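Putative acyl-[acyl-carrier-protein] desaturase DesA2 (Mycobacterium tuberculosis, PDB 1ZA0) probably introduces double bonds into acyl chains carried on acyl carrier protein, as a dimetal desaturase of mycobacterial fatty acid biosynthesis. Local coordinates at residues E19-R24 with F196-T201; T23-T28 with L100-A105; F157-G162 with V190-F195; H202-T207 with W261-E266. One frame throughout, in Å; residues are numbered along the deposited sequence.

Interaction 1. Residues E19-R24 with F196-T201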
loop_
_atom_site.group_PDB
_atom_site.type_symbol
_atom_site.label_atom_id
_atom_site.label_comp_id
_atom_site.label_asym_id
_atom_site.label_seq_id
_atom_site.Cartn_x
_atom_site.Cartn_y
_atom_site.Cartn_z
ATOM N N GLU A 19 7.036 19.551 8.203
ATOM C CA GLU A 19 6.490 20.739 7.557
ATOM C C GLU A 19 6.903 20.840 6.129
ATOM O O GLU A 19 6.112 21.201 5.248
ATOM C CB GLU A 19 6.951 22.023 8.348
ATOM C CG GLU A 19 6.575 23.344 7.677
ATOM C CD GLU A 19 6.901 24.617 8.506
ATOM O OE1 GLU A 19 7.622 24.553 9.527
ATOM O OE2 GLU A 19 6.476 25.687 8.082
ATOM N N ALA A 20 8.214 20.663 5.878
ATOM C CA ALA A 20 8.740 20.758 4.502
ATOM C C ALA A 20 8.058 19.696 3.566
ATOM O O ALA A 20 7.702 19.941 2.447
ATOM C CB ALA A 20 10.280 20.531 4.529
ATOM N N ASN A 21 7.878 18.536 4.089
ATOM C CA ASN A 21 7.277 17.454 3.312
ATOM C C ASN A 21 5.759 17.672 3.109
ATOM O O ASN A 21 5.255 17.401 2.058
ATOM C CB ASN A 21 7.534 16.156 3.999
ATOM C CG ASN A 21 8.938 15.611 3.666
ATOM O OD1 ASN A 21 9.083 14.824 2.729
ATOM N ND2 ASN A 21 9.974 16.065 4.411
ATOM N N MET A 22 5.068 18.178 4.114
ATOM C CA MET A 22 3.631 18.512 3.957
ATOM C C MET A 22 3.496 19.556 2.921
ATOM O O MET A 22 2.683 19.497 2.027
ATOM C CB MET A 22 3.081 19.095 5.246
ATOM C CG MET A 22 2.133 18.306 6.003
ATOM S SD MET A 22 0.895 17.254 5.110
ATOM C CE MET A 22 -0.558 18.269 4.837
ATOM N N THR A 23 4.371 20.565 3.006
ATOM C CA THR A 23 4.385 21.622 2.035
ATOM C C THR A 23 4.649 21.122 0.627
ATOM O O THR A 23 3.988 21.486 -0.327
ATOM C CB THR A 23 5.470 22.738 2.504
ATOM O OG1 THR A 23 5.076 23.242 3.783
ATOM C CG2 THR A 23 5.380 23.917 1.663
ATOM N N ARG A 24 5.661 20.292 0.465
ATOM C CA ARG A 24 5.861 19.635 -0.811
ATOM C C ARG A 24 4.632 18.825 -1.280
ATOM O O ARG A 24 4.208 18.907 -2.438
ATOM C CB ARG A 24 7.055 18.695 -0.705
ATOM C CG ARG A 24 7.437 18.056 -2.003
ATOM C CD ARG A 24 8.495 16.993 -1.887
ATOM N NE ARG A 24 8.269 16.122 -0.753
ATOM C CZ ARG A 24 7.314 15.199 -0.659
ATOM N NH1 ARG A 24 6.510 15.011 -1.684
ATOM N NH2 ARG A 24 7.200 14.433 0.435
ATOM N N PHE A 196 7.444 9.224 4.441
ATOM C CA PHE A 196 7.987 8.483 5.572
ATOM C C PHE A 196 9.483 8.294 5.462
ATOM O O PHE A 196 10.224 8.345 6.464
ATOM C CB PHE A 196 7.297 7.135 5.817
ATOM C CG PHE A 196 5.877 7.287 6.319
ATOM C CD1 PHE A 196 5.628 7.804 7.593
ATOM C CD2 PHE A 196 4.808 6.943 5.514
ATOM C CE1 PHE A 196 4.325 7.952 8.060
ATOM C CE2 PHE A 196 3.493 7.088 5.976
ATOM C CZ PHE A 196 3.265 7.617 7.239
ATOM N N ALA A 197 9.945 8.009 4.260
ATOM C CA ALA A 197 11.374 7.755 4.110
ATOM C C ALA A 197 12.192 9.032 4.411
ATOM O O ALA A 197 13.320 8.948 4.855
ATOM C CB ALA A 197 11.678 7.259 2.714
ATOM N N ASN A 198 11.658 10.202 4.082
ATOM C CA ASN A 198 12.396 11.430 4.360
ATOM C C ASN A 198 12.508 11.625 5.913
ATOM O O ASN A 198 13.527 12.116 6.409
ATOM C CB ASN A 198 11.720 12.644 3.664
ATOM C CG ASN A 198 11.958 12.665 2.167
ATOM O OD1 ASN A 198 12.873 11.944 1.688
ATOM N ND2 ASN A 198 11.166 13.521 1.395
ATOM N N LEU A 199 11.483 11.202 6.659
ATOM C CA LEU A 199 11.477 11.341 8.114
ATOM C C LEU A 199 12.526 10.420 8.661
ATOM O O LEU A 199 13.254 10.779 9.592
ATOM C CB LEU A 199 10.119 11.051 8.727
ATOM C CG LEU A 199 8.958 11.922 8.344
ATOM C CD1 LEU A 199 7.638 11.587 9.080
ATOM C CD2 LEU A 199 9.315 13.300 8.615
ATOM N N VAL A 200 12.649 9.245 8.067
ATOM C CA VAL A 200 13.631 8.274 8.459
ATOM C C VAL A 200 15.068 8.768 8.185
ATOM O O VAL A 200 16.007 8.511 8.983
ATOM C CB VAL A 200 13.424 6.925 7.799
ATOM C CG1 VAL A 200 14.589 5.990 8.035
ATOM C CG2 VAL A 200 12.126 6.245 8.289
ATOM N N THR A 201 15.239 9.456 7.075
ATOM C CA THR A 201 16.529 10.101 6.795
ATOM C C THR A 201 16.887 11.069 7.942
ATOM O O THR A 201 18.015 11.034 8.367
ATOM C CB THR A 201 16.472 10.814 5.422
ATOM O OG1 THR A 201 16.364 9.801 4.405
ATOM C CG2 THR A 201 17.788 11.569 5.121
#
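Asn21 is where the N-terminal helix 9-27 meets helix 176-206, one of the long helices of the ferritin-like four-helix bundle that type 2 fatty acid desaturases share. This meeting of two helices illustrates how a single amide can carry a small polar contact. Asn21 projects across the gap with CG beside its own backbone N (chi1 -82°), and OD1 receives Asn198 ND2 at 2.8 Å. The bond is nearly straight, 171° at the hydrogen. The donor arrives in the carbonyl plane of Asn21, on a lone pair, and the acceptor also lies near the amide plane of Asn198, although the two amides are turned 55° from each other. At the other end of the Asn21 group, ND2 gives its hydrogen to Val17 O one turn earlier, so both ends of this buried amide are engaged and its flip is set.

Past Asn21, Met22 faces the other way, toward Trp95 and Trp99 of helix 95-121. The next residue to matter is Arg24. Its chain starts out extended and then bends about CG-CD, which folds the guanidinium back over its own helix, one face above Asn21 O. Phe195 packs against both Asn21 and Arg24, giving the polar pair an aromatic neighbour from helix 176-206. Arg24 NH2 approaches Asn198 ND2 no closer than 4.2 Å, both being donors aimed at one shared acceptor. That second bond to the acceptor, from Arg24 NH2 to Asn21 OD1, is 3.0 Å long and keeps OD1 in the guanidinium plane.

Interaction 2. Residues T23-T28 with L100-A105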
loop_
_atom_site.group_PDB
_atom_site.type_symbol
_atom_site.label_atom_id
_atom_site.label_comp_id
_atom_site.label_asym_id
_atom_site.label_seq_id
_atom_site.Cartn_x
_atom_site.Cartn_y
_atom_site.Cartn_z
ATOM N N THR A 23 4.371 20.565 3.006
ATOM C CA THR A 23 4.385 21.622 2.035
ATOM C C THR A 23 4.649 21.122 0.627
ATOM O O THR A 23 3.988 21.486 -0.327
ATOM C CB THR A 23 5.470 22.738 2.504
ATOM O OG1 THR A 23 5.076 23.242 3.783
ATOM C CG2 THR A 23 5.380 23.917 1.663
ATOM N N ARG A 24 5.661 20.292 0.465
ATOM C CA ARG A 24 5.861 19.635 -0.811
ATOM C C ARG A 24 4.632 18.825 -1.280
ATOM O O ARG A 24 4.208 18.907 -2.438
ATOM C CB ARG A 24 7.055 18.695 -0.705
ATOM C CG ARG A 24 7.437 18.056 -2.003
ATOM C CD ARG A 24 8.495 16.993 -1.887
ATOM N NE ARG A 24 8.269 16.122 -0.753
ATOM C CZ ARG A 24 7.314 15.199 -0.659
ATOM N NH1 ARG A 24 6.510 15.011 -1.684
ATOM N NH2 ARG A 24 7.200 14.433 0.435
ATOM N N HIS A 25 4.096 18.029 -0.382
ATOM C CA HIS A 25 3.011 17.075 -0.762
ATOM C C HIS A 25 1.799 17.881 -1.269
ATOM O O HIS A 25 1.372 17.742 -2.405
ATOM C CB HIS A 25 2.731 16.178 0.430
ATOM C CG HIS A 25 1.763 15.059 0.160
ATOM N ND1 HIS A 25 2.155 13.729 0.084
ATOM C CD2 HIS A 25 0.421 15.073 -0.028
ATOM C CE1 HIS A 25 1.084 12.972 -0.109
ATOM N NE2 HIS A 25 0.020 13.758 -0.194
ATOM N N LEU A 26 1.378 18.863 -0.496
ATOM C CA LEU A 26 0.322 19.816 -0.949
ATOM C C LEU A 26 0.569 20.574 -2.237
ATOM O O LEU A 26 -0.340 20.684 -3.090
ATOM C CB LEU A 26 -0.029 20.782 0.169
ATOM C CG LEU A 26 -0.630 20.179 1.440
ATOM C CD1 LEU A 26 -0.833 21.227 2.503
ATOM C CD2 LEU A 26 -1.944 19.534 1.171
ATOM N N ASP A 27 1.789 21.097 -2.442
ATOM C CA ASP A 27 2.068 21.936 -3.631
ATOM C C ASP A 27 2.183 21.115 -4.902
ATOM O O ASP A 27 2.044 21.630 -5.987
ATOM C CB ASP A 27 3.386 22.753 -3.478
ATOM C CG ASP A 27 3.326 23.849 -2.346
ATOM O OD1 ASP A 27 2.261 24.150 -1.727
ATOM O OD2 ASP A 27 4.378 24.440 -1.978
ATOM N N THR A 28 2.470 19.834 -4.771
ATOM C CA THR A 28 2.527 18.913 -5.915
ATOM C C THR A 28 1.317 17.945 -5.996
ATOM O O THR A 28 1.316 17.035 -6.798
ATOM C CB THR A 28 3.838 18.118 -5.918
ATOM O OG1 THR A 28 3.992 17.365 -4.698
ATOM C CG2 THR A 28 5.109 19.148 -5.999
ATOM N N LEU A 100 -0.812 13.014 9.344
ATOM C CA LEU A 100 -1.504 11.735 9.609
ATOM C C LEU A 100 -2.921 11.770 9.085
ATOM O O LEU A 100 -3.406 10.733 8.609
ATOM C CB LEU A 100 -1.488 11.227 11.073
ATOM N N GLY A 101 -3.561 12.937 9.169
ATOM C CA GLY A 101 -4.937 13.138 8.747
ATOM C C GLY A 101 -5.017 13.042 7.226
ATOM O O GLY A 101 -5.901 12.342 6.702
ATOM N N ARG A 102 -4.093 13.717 6.545
ATOM C CA ARG A 102 -3.979 13.639 5.093
ATOM C C ARG A 102 -3.663 12.212 4.579
ATOM O O ARG A 102 -4.333 11.726 3.662
ATOM C CB ARG A 102 -2.996 14.656 4.537
ATOM C CG ARG A 102 -2.831 14.575 2.987
ATOM C CD ARG A 102 -4.064 14.913 2.214
ATOM N NE ARG A 102 -3.726 15.061 0.819
ATOM C CZ ARG A 102 -3.690 16.231 0.186
ATOM N NH1 ARG A 102 -4.056 17.315 0.828
ATOM N NH2 ARG A 102 -3.294 16.303 -1.079
ATOM N N TRP A 103 -2.689 11.562 5.176
ATOM C CA TRP A 103 -2.280 10.214 4.809
ATOM C C TRP A 103 -3.465 9.277 4.995
ATOM O O TRP A 103 -3.798 8.514 4.098
ATOM C CB TRP A 103 -1.068 9.733 5.626
ATOM C CG TRP A 103 -0.712 8.277 5.391
ATOM C CD1 TRP A 103 0.005 7.822 4.359
ATOM C CD2 TRP A 103 -1.033 7.131 6.190
ATOM N NE1 TRP A 103 0.108 6.454 4.412
ATOM C CE2 TRP A 103 -0.519 6.012 5.538
ATOM C CE3 TRP A 103 -1.758 6.931 7.374
ATOM C CZ2 TRP A 103 -0.680 4.717 6.021
ATOM C CZ3 TRP A 103 -1.945 5.652 7.839
ATOM C CH2 TRP A 103 -1.371 4.559 7.187
ATOM N N THR A 104 -4.096 9.346 6.177
ATOM C CA THR A 104 -5.306 8.559 6.444
ATOM C C THR A 104 -6.419 8.710 5.384
ATOM O O THR A 104 -7.008 7.739 4.969
ATOM C CB THR A 104 -5.838 8.908 7.856
ATOM O OG1 THR A 104 -4.801 8.536 8.781
ATOM C CG2 THR A 104 -7.007 7.998 8.259
ATOM N N ALA A 105 -6.722 9.918 5.007
ATOM C CA ALA A 105 -7.746 10.180 4.023
ATOM C C ALA A 105 -7.382 9.589 2.662
ATOM O O ALA A 105 -8.274 9.182 1.899
ATOM C CB ALA A 105 -7.929 11.714 3.855
#
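His25 and Arg102 grip one oxygen, OE2 of Glu106: His25 NE2 donates a hydrogen bond to it, and Arg102 NE forms a salt bridge with it. His25 of helix 9-27 thus bonds directly to helix 95-121, at the same oxygen that Arg102 holds from within its own helix. The two residues converge on this oxygen, their side chains crossing at a slant, with His25 NE2 4.1 Å from Arg102 NE. The imidazole brings its CD2 edge over one face of the guanidinium, CD2 standing 4.1 Å from Arg102 NH2, and the two planes are 81° apart.

Arg102 gets there by leaving its helix extended and then turning at CB-CG (chi2 65°), which lays the guanidinium along the end of helix 9-27. There NH2 makes a salt bridge with Glu29, so the cation spans two acidic partners. Leu26 CD2 also comes up to the guanidinium, but at 3.1 Å from Arg102 NH1 it is too close for such a pair, and the exact placing of one or the other is doubtful.

The last turn of helix 9-27 closes at Thr28, whose OG1 (2.7 Å) and N (3.1 Å) reach Arg24 O from opposite faces of the carbonyl plane. Arg191 of helix 176-206 then bonds to both Thr28 OG1 and His25 O. Through its other oxygen, Glu106 holds NE2 of His192, a manganese ligand, so His25 and Arg102 stand behind a second-shell carboxylate of the metal site in a ferritin-like helical bundle.

Interaction 3. Residues F157-G162 with V190-F195. With MN (manganese (II) ion), chain B.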
loop_
_atom_site.group_PDB
_atom_site.type_symbol
_atom_site.label_atom_id
_atom_site.label_comp_id
_atom_site.label_asym_id
_atom_site.label_seq_id
_atom_site.Cartn_x
_atom_site.Cartn_y
_atom_site.Cartn_z
ATOM N N PHE A 157 9.099 1.123 4.776
ATOM C CA PHE A 157 9.191 -0.118 4.058
ATOM C C PHE A 157 7.812 -0.572 3.538
ATOM O O PHE A 157 7.702 -1.145 2.479
ATOM C CB PHE A 157 9.733 -1.201 4.961
ATOM C CG PHE A 157 11.201 -1.245 5.038
ATOM C CD1 PHE A 157 11.940 -1.707 3.972
ATOM C CD2 PHE A 157 11.871 -0.879 6.233
ATOM C CE1 PHE A 157 13.317 -1.776 4.034
ATOM C CE2 PHE A 157 13.295 -0.954 6.307
ATOM C CZ PHE A 157 14.004 -1.383 5.203
ATOM N N TYR A 158 6.805 -0.414 4.388
ATOM C CA TYR A 158 5.473 -0.892 4.119
ATOM C C TYR A 158 4.853 -0.094 2.944
ATOM O O TYR A 158 4.287 -0.690 2.033
ATOM C CB TYR A 158 4.600 -0.789 5.396
ATOM C CG TYR A 158 3.152 -1.237 5.190
ATOM C CD1 TYR A 158 2.836 -2.587 5.222
ATOM C CD2 TYR A 158 2.138 -0.328 4.935
ATOM C CE1 TYR A 158 1.526 -3.039 5.032
ATOM C CE2 TYR A 158 0.807 -0.775 4.741
ATOM C CZ TYR A 158 0.525 -2.138 4.773
ATOM O OH TYR A 158 -0.762 -2.640 4.598
ATOM N N GLU A 159 5.038 1.220 2.926
ATOM C CA GLU A 159 4.676 2.014 1.781
ATOM C C GLU A 159 5.457 1.671 0.532
ATOM O O GLU A 159 4.904 1.693 -0.553
ATOM C CB GLU A 159 4.740 3.512 2.070
ATOM C CG GLU A 159 3.752 3.933 3.132
ATOM C CD GLU A 159 2.326 3.955 2.529
ATOM O OE1 GLU A 159 2.173 3.550 1.320
ATOM O OE2 GLU A 159 1.397 4.413 3.178
ATOM N N ARG A 160 6.722 1.298 0.665
ATOM C CA ARG A 160 7.458 0.900 -0.518
ATOM C C ARG A 160 6.897 -0.434 -1.066
ATOM O O ARG A 160 6.784 -0.583 -2.239
ATOM C CB ARG A 160 8.948 0.739 -0.214
ATOM C CG ARG A 160 9.794 0.453 -1.494
ATOM C CD ARG A 160 11.297 0.547 -1.251
ATOM N NE ARG A 160 12.072 0.606 -2.481
ATOM C CZ ARG A 160 12.633 1.669 -3.031
ATOM N NH1 ARG A 160 12.522 2.871 -2.504
ATOM N NH2 ARG A 160 13.306 1.503 -4.160
ATOM N N CYS A 161 6.575 -1.371 -0.182
ATOM C CA CYS A 161 5.865 -2.591 -0.576
ATOM C C CYS A 161 4.578 -2.257 -1.353
ATOM O O CYS A 161 4.352 -2.831 -2.417
ATOM C CB CYS A 161 5.496 -3.469 0.617
ATOM S SG CYS A 161 6.916 -4.099 1.509
ATOM N N GLY A 162 3.758 -1.360 -0.808
ATOM C CA GLY A 162 2.570 -0.830 -1.479
ATOM C C GLY A 162 2.858 -0.306 -2.863
ATOM O O GLY A 162 2.098 -0.575 -3.801
ATOM N N VAL A 190 3.919 5.981 -3.851
ATOM C CA VAL A 190 5.249 6.554 -4.049
ATOM C C VAL A 190 5.449 7.799 -3.149
ATOM O O VAL A 190 6.508 7.987 -2.503
ATOM C CB VAL A 190 5.516 6.818 -5.543
ATOM C CG1 VAL A 190 6.747 7.746 -5.765
ATOM C CG2 VAL A 190 5.657 5.473 -6.317
ATOM N N ARG A 191 4.432 8.616 -3.147
ATOM C CA ARG A 191 4.378 9.809 -2.328
ATOM C C ARG A 191 4.370 9.525 -0.835
ATOM O O ARG A 191 5.060 10.220 -0.060
ATOM C CB ARG A 191 3.212 10.683 -2.759
ATOM C CG ARG A 191 3.437 11.312 -4.081
ATOM C CD ARG A 191 2.164 11.879 -4.717
ATOM N NE ARG A 191 1.422 12.850 -3.914
ATOM C CZ ARG A 191 1.707 14.161 -3.854
ATOM N NH1 ARG A 191 2.790 14.645 -4.435
ATOM N NH2 ARG A 191 0.949 14.995 -3.152
ATOM N N HIS A 192 3.682 8.437 -0.425
ATOM C CA HIS A 192 3.631 8.044 0.949
ATOM C C HIS A 192 5.035 7.586 1.399
ATOM O O HIS A 192 5.558 7.945 2.512
ATOM C CB HIS A 192 2.564 6.935 1.143
ATOM C CG HIS A 192 1.132 7.404 0.947
ATOM N ND1 HIS A 192 0.039 6.562 1.093
ATOM C CD2 HIS A 192 0.633 8.606 0.540
ATOM C CE1 HIS A 192 -1.071 7.267 0.878
ATOM N NE2 HIS A 192 -0.742 8.488 0.494
ATOM N N GLU A 193 5.615 6.730 0.585
ATOM C CA GLU A 193 6.909 6.223 0.886
ATOM C C GLU A 193 7.953 7.391 1.024
ATOM O O GLU A 193 8.821 7.319 1.897
ATOM C CB GLU A 193 7.365 5.162 -0.131
ATOM C CG GLU A 193 8.724 4.562 0.268
ATOM C CD GLU A 193 9.572 4.026 -0.881
ATOM O OE1 GLU A 193 9.086 3.988 -2.040
ATOM O OE2 GLU A 193 10.739 3.583 -0.599
ATOM N N GLU A 194 7.870 8.368 0.136
ATOM C CA GLU A 194 8.844 9.461 0.015
ATOM C C GLU A 194 8.762 10.226 1.367
ATOM O O GLU A 194 9.752 10.553 1.983
ATOM C CB GLU A 194 8.469 10.396 -1.135
ATOM C CG GLU A 194 9.266 11.693 -1.308
ATOM C CD GLU A 194 8.825 12.484 -2.506
ATOM O OE1 GLU A 194 7.793 12.088 -3.112
ATOM O OE2 GLU A 194 9.485 13.487 -2.919
ATOM N N PHE A 195 7.551 10.497 1.791
ATOM C CA PHE A 195 7.283 11.222 3.039
ATOM C C PHE A 195 7.838 10.491 4.231
ATOM O O PHE A 195 8.692 11.052 4.952
ATOM C CB PHE A 195 5.779 11.494 3.199
ATOM C CG PHE A 195 5.438 12.685 4.087
ATOM C CD1 PHE A 195 4.656 13.713 3.606
ATOM C CD2 PHE A 195 5.839 12.734 5.398
ATOM C CE1 PHE A 195 4.285 14.788 4.432
ATOM C CE2 PHE A 195 5.500 13.821 6.220
ATOM C CZ PHE A 195 4.739 14.853 5.727
HETATM MN MN MN B . 0.000 4.225 1.269
HETATM O O HOH W 1 -0.174 2.164 1.921
#
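Metal coordination joins Glu159 to His192. The Glu159 carboxylate chelates manganese through OE1 at 2.3 Å and OE2 at 2.4 Å, while His192 binds through ND1 at 2.3 Å. A water and two further protein atoms, from Glu107 and Glu189, complete six donors. Glu159 bends at CB-CG (chi2 -75°), which brings its carboxylate to the edge of the imidazole with the two planes almost perpendicular. A second-shell bond holds the carboxylate: Trp103 NE1 donates to Glu159 OE2. Glu159 and His192, with Glu107 and Glu189, are expected by similarity to bind iron in the active enzyme.

Charge pairing supplies the second link. Arg160 NH1 meets Glu193 OE2 at 2.7 Å; OE2 accepts on its syn lone pair and lies at the guanidinium edge, while the carboxylate plane stands nearly upright to that group. Arg257 makes a second salt bridge to the same oxygen, so two cations probably stabilise this buried carboxylate as an anion.

Close packing adds to this: Glu159 CB sits 3.7 Å from Glu193 N, where the backbones approach most closely.

The two short helical segments run antiparallel, 161° between directions and 8.1 Å between axes. They form one wall of the diiron-type four-helix bundle, with helix 95-121 bringing Glu107 to the metal and helix 247-260 packing outside against Arg160.

Interaction 4. Residues H202-T207 with W261-E266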
loop_
_atom_site.group_PDB
_atom_site.type_symbol
_atom_site.label_atom_id
_atom_site.label_comp_id
_atom_site.label_asym_id
_atom_site.label_seq_id
_atom_site.Cartn_x
_atom_site.Cartn_y
_atom_site.Cartn_z
ATOM N N HIS A 202 15.969 11.942 8.385
ATOM C CA HIS A 202 16.254 12.831 9.503
ATOM C C HIS A 202 16.532 12.059 10.798
ATOM O O HIS A 202 17.411 12.460 11.548
ATOM C CB HIS A 202 15.203 13.921 9.661
ATOM C CG HIS A 202 15.595 15.009 10.634
ATOM N ND1 HIS A 202 16.635 15.889 10.406
ATOM C CD2 HIS A 202 15.102 15.337 11.862
ATOM C CE1 HIS A 202 16.763 16.714 11.438
ATOM N NE2 HIS A 202 15.854 16.396 12.342
ATOM N N CYS A 203 15.900 10.890 10.997
ATOM C CA CYS A 203 16.184 10.034 12.144
ATOM C C CYS A 203 17.585 9.462 12.067
ATOM O O CYS A 203 18.297 9.342 13.111
ATOM C CB CYS A 203 15.198 8.873 12.306
ATOM S SG CYS A 203 13.532 9.328 12.659
ATOM N N LEU A 204 18.004 9.026 10.874
ATOM C CA LEU A 204 19.360 8.590 10.679
ATOM C C LEU A 204 20.389 9.680 11.009
ATOM O O LEU A 204 21.469 9.336 11.442
ATOM C CB LEU A 204 19.663 8.066 9.264
ATOM C CG LEU A 204 19.302 6.630 8.942
ATOM C CD1 LEU A 204 19.237 6.474 7.397
ATOM C CD2 LEU A 204 20.248 5.632 9.605
ATOM N N ASP A 205 20.066 10.933 10.746
ATOM C CA ASP A 205 20.928 12.090 11.088
ATOM C C ASP A 205 20.947 12.467 12.613
ATOM O O ASP A 205 21.999 12.724 13.181
ATOM C CB ASP A 205 20.461 13.291 10.272
ATOM C CG ASP A 205 20.559 13.061 8.777
ATOM O OD1 ASP A 205 21.247 12.128 8.366
ATOM O OD2 ASP A 205 20.010 13.748 7.923
ATOM N N TYR A 206 19.777 12.460 13.259
ATOM C CA TYR A 206 19.622 12.799 14.662
ATOM C C TYR A 206 19.996 11.680 15.633
ATOM O O TYR A 206 20.680 11.913 16.655
ATOM C CB TYR A 206 18.188 13.283 14.889
ATOM C CG TYR A 206 17.840 13.543 16.377
ATOM C CD1 TYR A 206 18.585 14.452 17.169
ATOM C CD2 TYR A 206 16.747 12.909 16.971
ATOM C CE1 TYR A 206 18.246 14.692 18.527
ATOM C CE2 TYR A 206 16.409 13.139 18.309
ATOM C CZ TYR A 206 17.156 14.021 19.075
ATOM O OH TYR A 206 16.732 14.231 20.363
ATOM N N THR A 207 19.539 10.465 15.343
ATOM C CA THR A 207 19.706 9.345 16.229
ATOM C C THR A 207 20.069 8.064 15.482
ATOM O O THR A 207 19.298 7.071 15.376
ATOM C CB THR A 207 18.449 9.155 17.164
ATOM O OG1 THR A 207 18.708 8.047 18.030
ATOM C CG2 THR A 207 17.194 8.704 16.351
ATOM N N TRP A 261 18.812 4.852 1.323
ATOM C CA TRP A 261 19.257 5.582 2.537
ATOM C C TRP A 261 20.778 5.731 2.658
ATOM O O TRP A 261 21.268 6.256 3.649
ATOM C CB TRP A 261 18.709 4.928 3.854
ATOM C CG TRP A 261 17.240 5.310 4.139
ATOM C CD1 TRP A 261 16.676 6.537 4.062
ATOM C CD2 TRP A 261 16.224 4.421 4.563
ATOM N NE1 TRP A 261 15.343 6.481 4.388
ATOM C CE2 TRP A 261 15.046 5.174 4.719
ATOM C CE3 TRP A 261 16.191 3.050 4.827
ATOM C CZ2 TRP A 261 13.853 4.597 5.063
ATOM C CZ3 TRP A 261 15.053 2.489 5.223
ATOM C CH2 TRP A 261 13.865 3.257 5.340
ATOM N N GLY A 262 21.532 5.173 1.721
ATOM C CA GLY A 262 22.966 5.343 1.710
ATOM C C GLY A 262 23.614 4.318 2.612
ATOM O O GLY A 262 24.788 4.431 2.985
ATOM N N LEU A 263 22.854 3.289 2.962
ATOM C CA LEU A 263 23.320 2.342 3.976
ATOM C C LEU A 263 23.790 1.005 3.428
ATOM O O LEU A 263 23.858 0.046 4.192
ATOM C CB LEU A 263 22.232 2.114 5.032
ATOM C CG LEU A 263 21.832 3.352 5.824
ATOM C CD1 LEU A 263 20.604 3.084 6.672
ATOM C CD2 LEU A 263 23.003 3.917 6.665
ATOM N N ALA A 264 24.030 0.920 2.117
ATOM C CA ALA A 264 24.271 -0.375 1.463
ATOM C C ALA A 264 25.484 -1.121 2.026
ATOM O O ALA A 264 25.457 -2.339 2.089
ATOM C CB ALA A 264 24.399 -0.240 -0.087
ATOM N N GLY A 265 26.503 -0.391 2.469
ATOM C CA GLY A 265 27.701 -0.995 3.034
ATOM C C GLY A 265 27.775 -0.947 4.541
ATOM O O GLY A 265 28.790 -1.253 5.140
ATOM N N GLU A 266 26.717 -0.486 5.173
ATOM C CA GLU A 266 26.603 -0.555 6.619
ATOM C C GLU A 266 26.741 -1.999 7.093
ATOM O O GLU A 266 26.023 -2.869 6.599
ATOM C CB GLU A 266 25.249 0.006 7.027
ATOM C CG GLU A 266 24.995 0.126 8.501
ATOM C CD GLU A 266 25.972 1.078 9.189
ATOM O OE1 GLU A 266 26.411 2.114 8.580
ATOM O OE2 GLU A 266 26.280 0.767 10.347
#
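Leu204 and Leu263 reach toward each other tip to tip, CD1 against CD1 at 3.7 Å, with Leu204 CD2 adding a second methyl contact to the same Leu263 CD1 at 3.9 Å. Trp261 meets Leu204 quite differently. The two side chains cross at about a right angle, and Leu204 CD1 rests on the root of the tryptophan, 3.9 Å from CB and 4.0 Å from CG. One methyl group therefore touches both residues, a simple instance of an apolar branch shared by two residues of a loop. Leu204 can do this because its CG is turned beside the backbone N (chi1 -83°), which directs the branch toward residues 261-263.

The turn of the chain there is consistent with two residues so near in sequence sharing one partner. Helix 247-260 ends in a Schellman motif, in which Gly262 takes a positive phi of 85° and the backbone bonds back into the last turn. Trp261 and Leu263 stand before and after that glycine, and both point toward helix 176-206. Beyond them a type I turn from Leu263 to Glu266, closed by Glu266 N on Leu263 O at 3.1 Å, leads the chain away.

Helix 208-221 forms the floor of this apolar patch on the flank of the ferritin-like bundle: Thr211 and Ile212 touch Leu204, and Ile215 touches Leu263. The indole is fixed independently, its NE1 hydrogen-bonded to Ala197 O while Arg257 makes a cation-pi contact with the ring.

In the fold
Helix 176-206 runs through interactions 1, 3 and 4, and helix 9-27 joins interactions 1 and 2, which share Thr23 and Arg24. Interaction 3 holds the metal; interaction 2 is tied to it by Trp103 NE1 to Glu159 OE2 (2.7 Å) and by Arg191 NH2 to His25 O (2.9 Å), and the His25 side chain lies about 9 Å from the manganese. Interaction 1 stands farther off, with the Arg24 side chain about 13 Å from the ion. Interaction 4 is peripheral, its centre about 17 Å from that of interaction 3, yet a probable hydrogen bond from Trp261 NE1 to Ala197 O (3.2 Å) connects it with interaction 1.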